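Local coordinates for Succinylglutamatedesuccinylase/aspartoacylase (Rhodobacter sphaeroides 2.4.1, PDB 3CDX), which probably hydrolyses linear amide bonds as a metal-dependent member of the succinylglutamate desuccinylase/aspartoacylase family, and binds a calcium ion in this crystal, at residues 54-68 / 139-153. Numbering follows the deposited sequence.
Sequences PTVLLTGGVHGDEYE and LPMADISVDMHTAGH. With CA (calcium ion), chain G.
Leu57 and Thr59 hydrogen-bond through their backbones to Ile144, Val146 and Met148, joining strands 55-60 and 144-148 in parallel; the Leu57 N to Ile144 O bond is almost straight (178°). The strand half is the tightly packed part. On one face Val56 and Ile144, beta-branched residues suited to extended strands, lie side by side, CG2 to CG2 at 3.6 Å, and Leu58 lies likewise beside Val146, under helix 223-239. On the other, beside helix 199-205, Thr59 OG1 donates to Asp147 OD1 from above the carboxylate plane (2.7 Å). With CG anti to the backbone N (chi1 -174°), Asp147 also brings OD2 to His149 NE2 (2.6 Å). This partner lies in the ring plane and calcium sits on ND1 at 2.3 Å, holding the imidazole at both nitrogens.

Beyond the strands the segments become loops joined partly through buried waters, one linking Gly61 N, Glu66 O and Met148 O. Gly152, whose positive phi (59°) favours glycine, passes close to Asp65. At the looser rim, where His153 is partly exposed and Asn34 of a neighbouring subunit packs on both residues, His153 ND1 donates to Asp65 OD2 (2.7 Å). Glu66 brings both carboxylate oxygens to the calcium, and His63 adds ND1 while its NE2 is hydrogen-bonded to Asp113. Two histidines and a bidentate glutamate just beyond neighbouring parallel strands form the metal site characteristic of M14-like zinc hydrolases, here holding calcium.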
ATOM      1  N   PRO A  54       3.450 -24.647  41.739  1.00 32.42           N
ATOM      2  CA  PRO A  54       3.733 -24.724  40.310  1.00 31.68           C
ATOM      3  C   PRO A  54       3.639 -23.347  39.639  1.00 30.97           C
ATOM      4  O   PRO A  54       3.165 -22.359  40.259  1.00 30.03           O
ATOM      5  CB  PRO A  54       2.652 -25.674  39.789  1.00 31.50           C
ATOM      6  CG  PRO A  54       1.508 -25.498  40.716  1.00 32.93           C
ATOM      7  CD  PRO A  54       2.107 -25.168  42.066  1.00 32.35           C
ATOM      8  N   THR A  55       4.131 -23.268  38.400  1.00 29.44           N
ATOM      9  CA  THR A  55       4.079 -22.002  37.680  1.00 28.29           C
ATOM     10  C   THR A  55       2.947 -22.098  36.674  1.00 27.43           C
ATOM     11  O   THR A  55       2.909 -23.046  35.900  1.00 25.92           O
ATOM     12  CB  THR A  55       5.420 -21.671  36.985  1.00 29.32           C
ATOM     13  OG1 THR A  55       6.425 -21.375  37.976  1.00 29.60           O
ATOM     14  CG2 THR A  55       5.268 -20.430  36.018  1.00 26.84           C
ATOM     15  N   VAL A  56       2.039 -21.113  36.696  1.00 26.93           N
ATOM     16  CA  VAL A  56       0.981 -21.005  35.686  1.00 27.07           C
ATOM     17  C   VAL A  56       1.272 -19.866  34.726  1.00 26.20           C
ATOM     18  O   VAL A  56       1.410 -18.729  35.132  1.00 26.16           O
ATOM     19  CB  VAL A  56      -0.410 -20.786  36.343  1.00 28.30           C
ATOM     20  CG1 VAL A  56      -1.474 -20.562  35.282  1.00 26.52           C
ATOM     21  CG2 VAL A  56      -0.755 -21.982  37.287  1.00 28.26           C
ATOM     22  N   LEU A  57       1.351 -20.176  33.435  1.00 26.12           N
ATOM     23  CA  LEU A  57       1.622 -19.137  32.444  1.00 24.92           C
ATOM     24  C   LEU A  57       0.355 -18.849  31.660  1.00 25.15           C
ATOM     25  O   LEU A  57      -0.240 -19.763  31.070  1.00 25.39           O
ATOM     26  CB  LEU A  57       2.786 -19.535  31.537  1.00 24.90           C
ATOM     27  CG  LEU A  57       3.005 -18.771  30.217  1.00 24.76           C
ATOM     28  CD1 LEU A  57       3.462 -17.308  30.431  1.00 23.15           C
ATOM     29  CD2 LEU A  57       3.970 -19.545  29.328  1.00 23.78           C
ATOM     30  N   LEU A  58      -0.023 -17.567  31.643  1.00 23.81           N
ATOM     31  CA  LEU A  58      -1.274 -17.061  31.051  1.00 23.29           C
ATOM     32  C   LEU A  58      -0.919 -16.092  29.930  1.00 23.19           C
ATOM     33  O   LEU A  58      -0.263 -15.055  30.179  1.00 24.88           O
ATOM     34  CB  LEU A  58      -2.135 -16.349  32.123  1.00 22.43           C
ATOM     35  CG  LEU A  58      -2.579 -17.221  33.323  1.00 22.16           C
ATOM     36  CD1 LEU A  58      -3.268 -16.406  34.332  1.00 21.60           C
ATOM     37  CD2 LEU A  58      -3.411 -18.443  32.904  1.00 17.00           C
ATOM     38  N   THR A  59      -1.258 -16.456  28.696  1.00 22.53           N
ATOM     39  CA  THR A  59      -0.922 -15.595  27.565  1.00 22.12           C
ATOM     40  C   THR A  59      -2.179 -15.165  26.848  1.00 21.81           C
ATOM     41  O   THR A  59      -3.127 -15.950  26.737  1.00 21.27           O
ATOM     42  CB  THR A  59       0.088 -16.267  26.549  1.00 22.10           C
ATOM     43  OG1 THR A  59      -0.400 -17.557  26.129  1.00 23.56           O
ATOM     44  CG2 THR A  59       1.464 -16.412  27.197  1.00 22.96           C
ATOM     45  N   GLY A  60      -2.196 -13.911  26.393  1.00 22.08           N
ATOM     46  CA  GLY A  60      -3.263 -13.390  25.559  1.00 21.82           C
ATOM     47  C   GLY A  60      -2.703 -12.528  24.431  1.00 22.54           C
ATOM     48  O   GLY A  60      -1.536 -12.134  24.466  1.00 22.32           O
ATOM     49  N   GLY A  61      -3.521 -12.268  23.416  1.00 22.42           N
ATOM     50  CA  GLY A  61      -3.165 -11.311  22.361  1.00 22.55           C
ATOM     51  C   GLY A  61      -2.038 -11.805  21.475  1.00 23.21           C
ATOM     52  O   GLY A  61      -1.315 -11.016  20.879  1.00 22.52           O
ATOM     53  N   VAL A  62      -1.907 -13.131  21.360  1.00 23.63           N
ATOM     54  CA  VAL A  62      -0.978 -13.712  20.396  1.00 24.16           C
ATOM     55  C   VAL A  62      -1.413 -13.285  18.999  1.00 23.76           C
ATOM     56  O   VAL A  62      -0.578 -13.053  18.128  1.00 22.71           O
ATOM     57  CB  VAL A  62      -0.903 -15.251  20.571  1.00 23.95           C
ATOM     58  CG1 VAL A  62      -0.381 -15.962  19.305  1.00 25.11           C
ATOM     59  CG2 VAL A  62      -0.021 -15.574  21.811  1.00 24.63           C
ATOM     60  N   HIS A  63      -2.736 -13.183  18.810  1.00 24.30           N
ATOM     61  CA  HIS A  63      -3.340 -12.524  17.665  1.00 24.15           C
ATOM     62  C   HIS A  63      -3.942 -11.212  18.133  1.00 24.96           C
ATOM     63  O   HIS A  63      -4.602 -11.157  19.171  1.00 24.84           O
ATOM     64  CB  HIS A  63      -4.388 -13.433  16.996  1.00 25.32           C
ATOM     65  CG  HIS A  63      -3.779 -14.612  16.289  1.00 23.88           C
ATOM     66  ND1 HIS A  63      -4.273 -15.893  16.405  1.00 23.58           N
ATOM     67  CD2 HIS A  63      -2.695 -14.705  15.478  1.00 22.98           C
ATOM     68  CE1 HIS A  63      -3.523 -16.729  15.702  1.00 21.86           C
ATOM     69  NE2 HIS A  63      -2.564 -16.032  15.118  1.00 21.09           N
ATOM     70  N   GLY A  64      -3.658 -10.142  17.407  1.00 24.96           N
ATOM     71  CA  GLY A  64      -4.017  -8.810  17.871  1.00 23.64           C
ATOM     72  C   GLY A  64      -5.516  -8.564  17.995  1.00 22.89           C
ATOM     73  O   GLY A  64      -5.937  -7.718  18.810  1.00 22.51           O
ATOM     74  N   ASP A  65      -6.303  -9.290  17.203  1.00 22.49           N
ATOM     75  CA  ASP A  65      -7.770  -9.121  17.159  1.00 24.09           C
ATOM     76  C   ASP A  65      -8.543 -10.113  18.053  1.00 24.09           C
ATOM     77  O   ASP A  65      -9.742 -10.285  17.913  1.00 25.29           O
ATOM     78  CB  ASP A  65      -8.296  -9.200  15.707  1.00 24.56           C
ATOM     79  CG  ASP A  65      -7.998 -10.542  15.025  1.00 25.21           C
ATOM     80  OD1 ASP A  65      -7.168 -11.344  15.503  1.00 23.43           O
ATOM     81  OD2 ASP A  65      -8.581 -10.780  13.960  1.00 25.71           O
ATOM     82  N   GLU A  66      -7.845 -10.793  18.947  1.00 23.63           N
ATOM     83  CA  GLU A  66      -8.525 -11.732  19.826  1.00 23.41           C
ATOM     84  C   GLU A  66      -8.454 -11.157  21.221  1.00 22.66           C
ATOM     85  O   GLU A  66      -7.425 -11.243  21.848  1.00 22.90           O
ATOM     86  CB  GLU A  66      -7.881 -13.091  19.701  1.00 22.15           C
ATOM     87  CG  GLU A  66      -8.044 -13.596  18.310  1.00 25.54           C
ATOM     88  CD  GLU A  66      -7.313 -14.867  18.032  1.00 27.80           C
ATOM     89  OE1 GLU A  66      -6.816 -15.505  19.002  1.00 27.67           O
ATOM     90  OE2 GLU A  66      -7.221 -15.196  16.820  1.00 27.35           O
ATOM     91  N   TYR A  67      -9.572 -10.557  21.657  1.00 23.38           N
ATOM     92  CA  TYR A  67      -9.634  -9.611  22.794  1.00 23.67           C
ATOM     93  C   TYR A  67      -9.792 -10.209  24.177  1.00 24.06           C
ATOM     94  O   TYR A  67      -9.290  -9.641  25.166  1.00 23.13           O
ATOM     95  CB  TYR A  67     -10.800  -8.631  22.600  1.00 23.31           C
ATOM     96  CG  TYR A  67     -10.849  -8.019  21.219  1.00 23.01           C
ATOM     97  CD1 TYR A  67      -9.762  -7.268  20.707  1.00 22.98           C
ATOM     98  CD2 TYR A  67     -11.986  -8.173  20.426  1.00 22.02           C
ATOM     99  CE1 TYR A  67      -9.832  -6.705  19.419  1.00 20.19           C
ATOM    100  CE2 TYR A  67     -12.062  -7.654  19.140  1.00 22.68           C
ATOM    101  CZ  TYR A  67     -11.006  -6.909  18.642  1.00 22.83           C
ATOM    102  OH  TYR A  67     -11.147  -6.431  17.338  1.00 23.68           O
ATOM    103  N   GLU A  68     -10.500 -11.346  24.260  1.00 23.76           N
ATOM    104  CA  GLU A  68     -10.939 -11.826  25.580  1.00 24.07           C
ATOM    105  C   GLU A  68      -9.776 -12.165  26.523  1.00 23.54           C
ATOM    106  O   GLU A  68      -9.814 -11.823  27.719  1.00 23.67           O
ATOM    107  CB  GLU A  68     -11.957 -12.977  25.424  1.00 23.98           C
ATOM    108  CG  GLU A  68     -13.354 -12.484  25.060  1.00 24.48           C
ATOM    109  CD  GLU A  68     -13.499 -11.922  23.628  1.00 27.45           C
ATOM    110  OE1 GLU A  68     -12.524 -11.802  22.844  1.00 25.27           O
ATOM    111  OE2 GLU A  68     -14.637 -11.565  23.288  1.00 32.69           O
ATOM    112  N   LEU A 139       8.254 -19.692  28.140  1.00 27.22           N
ATOM    113  CA  LEU A 139       7.589 -21.019  28.229  1.00 26.86           C
ATOM    114  C   LEU A 139       8.259 -22.117  29.106  1.00 27.68           C
ATOM    115  O   LEU A 139       7.550 -22.809  29.834  1.00 28.11           O
ATOM    116  CB  LEU A 139       7.247 -21.542  26.839  1.00 25.25           C
ATOM    117  CG  LEU A 139       6.525 -22.870  26.742  1.00 25.58           C
ATOM    118  CD1 LEU A 139       5.249 -22.810  27.645  1.00 23.39           C
ATOM    119  CD2 LEU A 139       6.223 -23.249  25.278  1.00 24.54           C
ATOM    120  N   PRO A 140       9.605 -22.261  29.067  1.00 29.01           N
ATOM    121  CA  PRO A 140      10.210 -23.295  29.934  1.00 29.38           C
ATOM    122  C   PRO A 140       9.950 -23.113  31.438  1.00 29.97           C
ATOM    123  O   PRO A 140      10.155 -24.042  32.206  1.00 30.12           O
ATOM    124  CB  PRO A 140      11.732 -23.165  29.638  1.00 28.63           C
ATOM    125  CG  PRO A 140      11.767 -22.543  28.232  1.00 29.46           C
ATOM    126  CD  PRO A 140      10.634 -21.564  28.264  1.00 28.42           C
ATOM    127  N   MET A 141       9.565 -21.921  31.879  1.00 30.62           N
ATOM    128  CA  MET A 141       9.297 -21.709  33.325  1.00 29.56           C
ATOM    129  C   MET A 141       7.965 -22.331  33.797  1.00 30.16           C
ATOM    130  O   MET A 141       7.734 -22.455  34.980  1.00 30.60           O
ATOM    131  CB  MET A 141       9.312 -20.225  33.667  1.00 30.38           C
ATOM    132  CG  MET A 141      10.736 -19.587  33.765  1.00 31.06           C
ATOM    133  SD  MET A 141      10.676 -17.830  34.190  1.00 27.10           S
ATOM    134  CE  MET A 141      10.089 -17.062  32.677  1.00 28.89           C
ATOM    135  N   ALA A 142       7.101 -22.736  32.865  1.00 29.64           N
ATOM    136  CA  ALA A 142       5.720 -23.136  33.183  1.00 28.45           C
ATOM    137  C   ALA A 142       5.509 -24.607  33.442  1.00 28.10           C
ATOM    138  O   ALA A 142       6.094 -25.452  32.789  1.00 27.39           O
ATOM    139  CB  ALA A 142       4.762 -22.707  32.068  1.00 28.02           C
ATOM    140  N   ASP A 143       4.576 -24.866  34.352  1.00 27.82           N
ATOM    141  CA  ASP A 143       4.026 -26.177  34.641  1.00 27.91           C
ATOM    142  C   ASP A 143       2.722 -26.373  33.875  1.00 28.40           C
ATOM    143  O   ASP A 143       2.373 -27.496  33.459  1.00 27.42           O
ATOM    144  CB  ASP A 143       3.775 -26.239  36.155  1.00 28.10           C
ATOM    145  CG  ASP A 143       5.080 -26.244  36.918  1.00 29.85           C
ATOM    146  OD1 ASP A 143       5.833 -27.205  36.732  1.00 33.00           O
ATOM    147  OD2 ASP A 143       5.410 -25.273  37.609  1.00 31.80           O
ATOM    148  N   ILE A 144       1.995 -25.264  33.698  1.00 27.48           N
ATOM    149  CA  ILE A 144       0.816 -25.269  32.835  1.00 27.37           C
ATOM    150  C   ILE A 144       0.720 -23.943  32.063  1.00 26.00           C
ATOM    151  O   ILE A 144       1.063 -22.899  32.589  1.00 24.34           O
ATOM    152  CB  ILE A 144      -0.489 -25.551  33.648  1.00 27.65           C
ATOM    153  CG1 ILE A 144      -1.716 -25.575  32.706  1.00 28.19           C
ATOM    154  CG2 ILE A 144      -0.648 -24.533  34.776  1.00 26.54           C
ATOM    155  CD1 ILE A 144      -2.988 -25.926  33.394  1.00 28.10           C
ATOM    156  N   SER A 145       0.199 -24.017  30.835  1.00 26.28           N
ATOM    157  CA  SER A 145      -0.098 -22.829  30.025  1.00 25.10           C
ATOM    158  C   SER A 145      -1.559 -22.793  29.593  1.00 23.98           C
ATOM    159  O   SER A 145      -2.129 -23.814  29.153  1.00 23.10           O
ATOM    160  CB  SER A 145       0.825 -22.769  28.789  1.00 25.03           C
ATOM    161  OG  SER A 145       0.216 -22.066  27.685  1.00 25.71           O
ATOM    162  N   VAL A 146      -2.157 -21.616  29.757  1.00 22.80           N
ATOM    163  CA  VAL A 146      -3.452 -21.284  29.154  1.00 22.39           C
ATOM    164  C   VAL A 146      -3.198 -20.155  28.121  1.00 22.12           C
ATOM    165  O   VAL A 146      -2.805 -19.046  28.454  1.00 22.32           O
ATOM    166  CB  VAL A 146      -4.551 -20.870  30.171  1.00 22.19           C
ATOM    167  CG1 VAL A 146      -5.923 -20.758  29.462  1.00 20.92           C
ATOM    168  CG2 VAL A 146      -4.638 -21.895  31.359  1.00 22.13           C
ATOM    169  N   ASP A 147      -3.363 -20.493  26.859  1.00 21.93           N
ATOM    170  CA  ASP A 147      -3.173 -19.538  25.782  1.00 22.66           C
ATOM    171  C   ASP A 147      -4.562 -19.128  25.294  1.00 22.80           C
ATOM    172  O   ASP A 147      -5.342 -19.945  24.764  1.00 22.71           O
ATOM    173  CB  ASP A 147      -2.236 -20.144  24.687  1.00 22.60           C
ATOM    174  CG  ASP A 147      -1.873 -19.145  23.582  1.00 23.07           C
ATOM    175  OD1 ASP A 147      -1.815 -17.899  23.824  1.00 22.37           O
ATOM    176  OD2 ASP A 147      -1.696 -19.631  22.445  1.00 24.74           O
ATOM    177  N   MET A 148      -4.909 -17.875  25.558  1.00 23.18           N
ATOM    178  CA  MET A 148      -6.274 -17.414  25.307  1.00 22.85           C
ATOM    179  C   MET A 148      -6.517 -16.809  23.890  1.00 23.95           C
ATOM    180  O   MET A 148      -5.945 -15.757  23.502  1.00 23.10           O
ATOM    181  CB  MET A 148      -6.669 -16.418  26.406  1.00 23.97           C
ATOM    182  CG  MET A 148      -6.573 -16.990  27.871  1.00 23.59           C
ATOM    183  SD  MET A 148      -7.207 -15.966  29.233  1.00 21.83           S
ATOM    184  CE  MET A 148      -8.954 -16.191  29.102  1.00 23.27           C
ATOM    185  N   HIS A 149      -7.400 -17.470  23.153  1.00 22.85           N
ATOM    186  CA  HIS A 149      -7.721 -17.107  21.797  1.00 23.70           C
ATOM    187  C   HIS A 149      -9.221 -16.893  21.621  1.00 23.45           C
ATOM    188  O   HIS A 149     -10.027 -17.226  22.521  1.00 23.34           O
ATOM    189  CB  HIS A 149      -7.226 -18.222  20.844  1.00 23.59           C
ATOM    190  CG  HIS A 149      -5.732 -18.273  20.717  1.00 22.16           C
ATOM    191  ND1 HIS A 149      -5.047 -17.677  19.678  1.00 25.65           N
ATOM    192  CD2 HIS A 149      -4.790 -18.810  21.526  1.00 23.58           C
ATOM    193  CE1 HIS A 149      -3.749 -17.848  19.843  1.00 24.62           C
ATOM    194  NE2 HIS A 149      -3.565 -18.549  20.950  1.00 26.54           N
ATOM    195  N   THR A 150      -9.575 -16.361  20.448  1.00 23.47           N
ATOM    196  CA  THR A 150     -10.937 -16.318  19.937  1.00 23.61           C
ATOM    197  C   THR A 150     -10.787 -16.479  18.427  1.00 24.21           C
ATOM    198  O   THR A 150      -9.657 -16.596  17.933  1.00 24.70           O
ATOM    199  CB  THR A 150     -11.653 -14.967  20.202  1.00 24.46           C
ATOM    200  OG1 THR A 150     -11.099 -13.948  19.341  1.00 23.79           O
ATOM    201  CG2 THR A 150     -11.541 -14.520  21.657  1.00 21.79           C
ATOM    202  N   ALA A 151     -11.903 -16.454  17.692  1.00 23.59           N
ATOM    203  CA  ALA A 151     -11.829 -16.580  16.226  1.00 24.11           C
ATOM    204  C   ALA A 151     -11.533 -15.262  15.502  1.00 24.36           C
ATOM    205  O   ALA A 151     -11.485 -15.236  14.268  1.00 24.31           O
ATOM    206  CB  ALA A 151     -13.080 -17.230  15.682  1.00 24.06           C
ATOM    207  N   GLY A 152     -11.328 -14.183  16.275  1.00 23.75           N
ATOM    208  CA  GLY A 152     -10.939 -12.877  15.747  1.00 24.35           C
ATOM    209  C   GLY A 152     -11.969 -12.350  14.758  1.00 24.92           C
ATOM    210  O   GLY A 152     -13.177 -12.312  15.063  1.00 25.47           O
ATOM    211  N   HIS A 153     -11.493 -11.981  13.570  1.00 24.30           N
ATOM    212  CA  HIS A 153     -12.353 -11.615  12.455  1.00 25.47           C
ATOM    213  C   HIS A 153     -12.801 -12.760  11.547  1.00 25.63           C
ATOM    214  O   HIS A 153     -13.612 -12.536  10.651  1.00 26.75           O
ATOM    215  CB  HIS A 153     -11.659 -10.559  11.585  1.00 25.13           C
ATOM    216  CG  HIS A 153     -11.464  -9.252  12.282  1.00 27.87           C
ATOM    217  ND1 HIS A 153     -10.442  -9.038  13.183  1.00 31.05           N
ATOM    218  CD2 HIS A 153     -12.168  -8.094  12.233  1.00 30.52           C
ATOM    219  CE1 HIS A 153     -10.520  -7.804  13.654  1.00 31.40           C
ATOM    220  NE2 HIS A 153     -11.540  -7.200  13.069  1.00 30.81           N
TER
HETATM  221 CA    CA G 401      -5.935 -17.066  17.633  1.00 51.54          CA
HETATM  222  O   HOH W   1       0.192 -19.608  27.817  1.00 28.43           O
HETATM  223  O   HOH W   2      -6.469 -12.959  23.593  1.00 25.77           O
HETATM  224  O   HOH W   3      -3.092 -15.732  22.989  1.00 22.61           O
HETATM  225  O   HOH W   4      -4.684 -14.554  20.678  1.00 22.70           O
HETATM  226  O   HOH W   5     -11.951 -11.542  20.168  1.00 27.27           O
HETATM  227  O   HOH W   6     -12.306  -5.416  14.885  1.00 27.70           O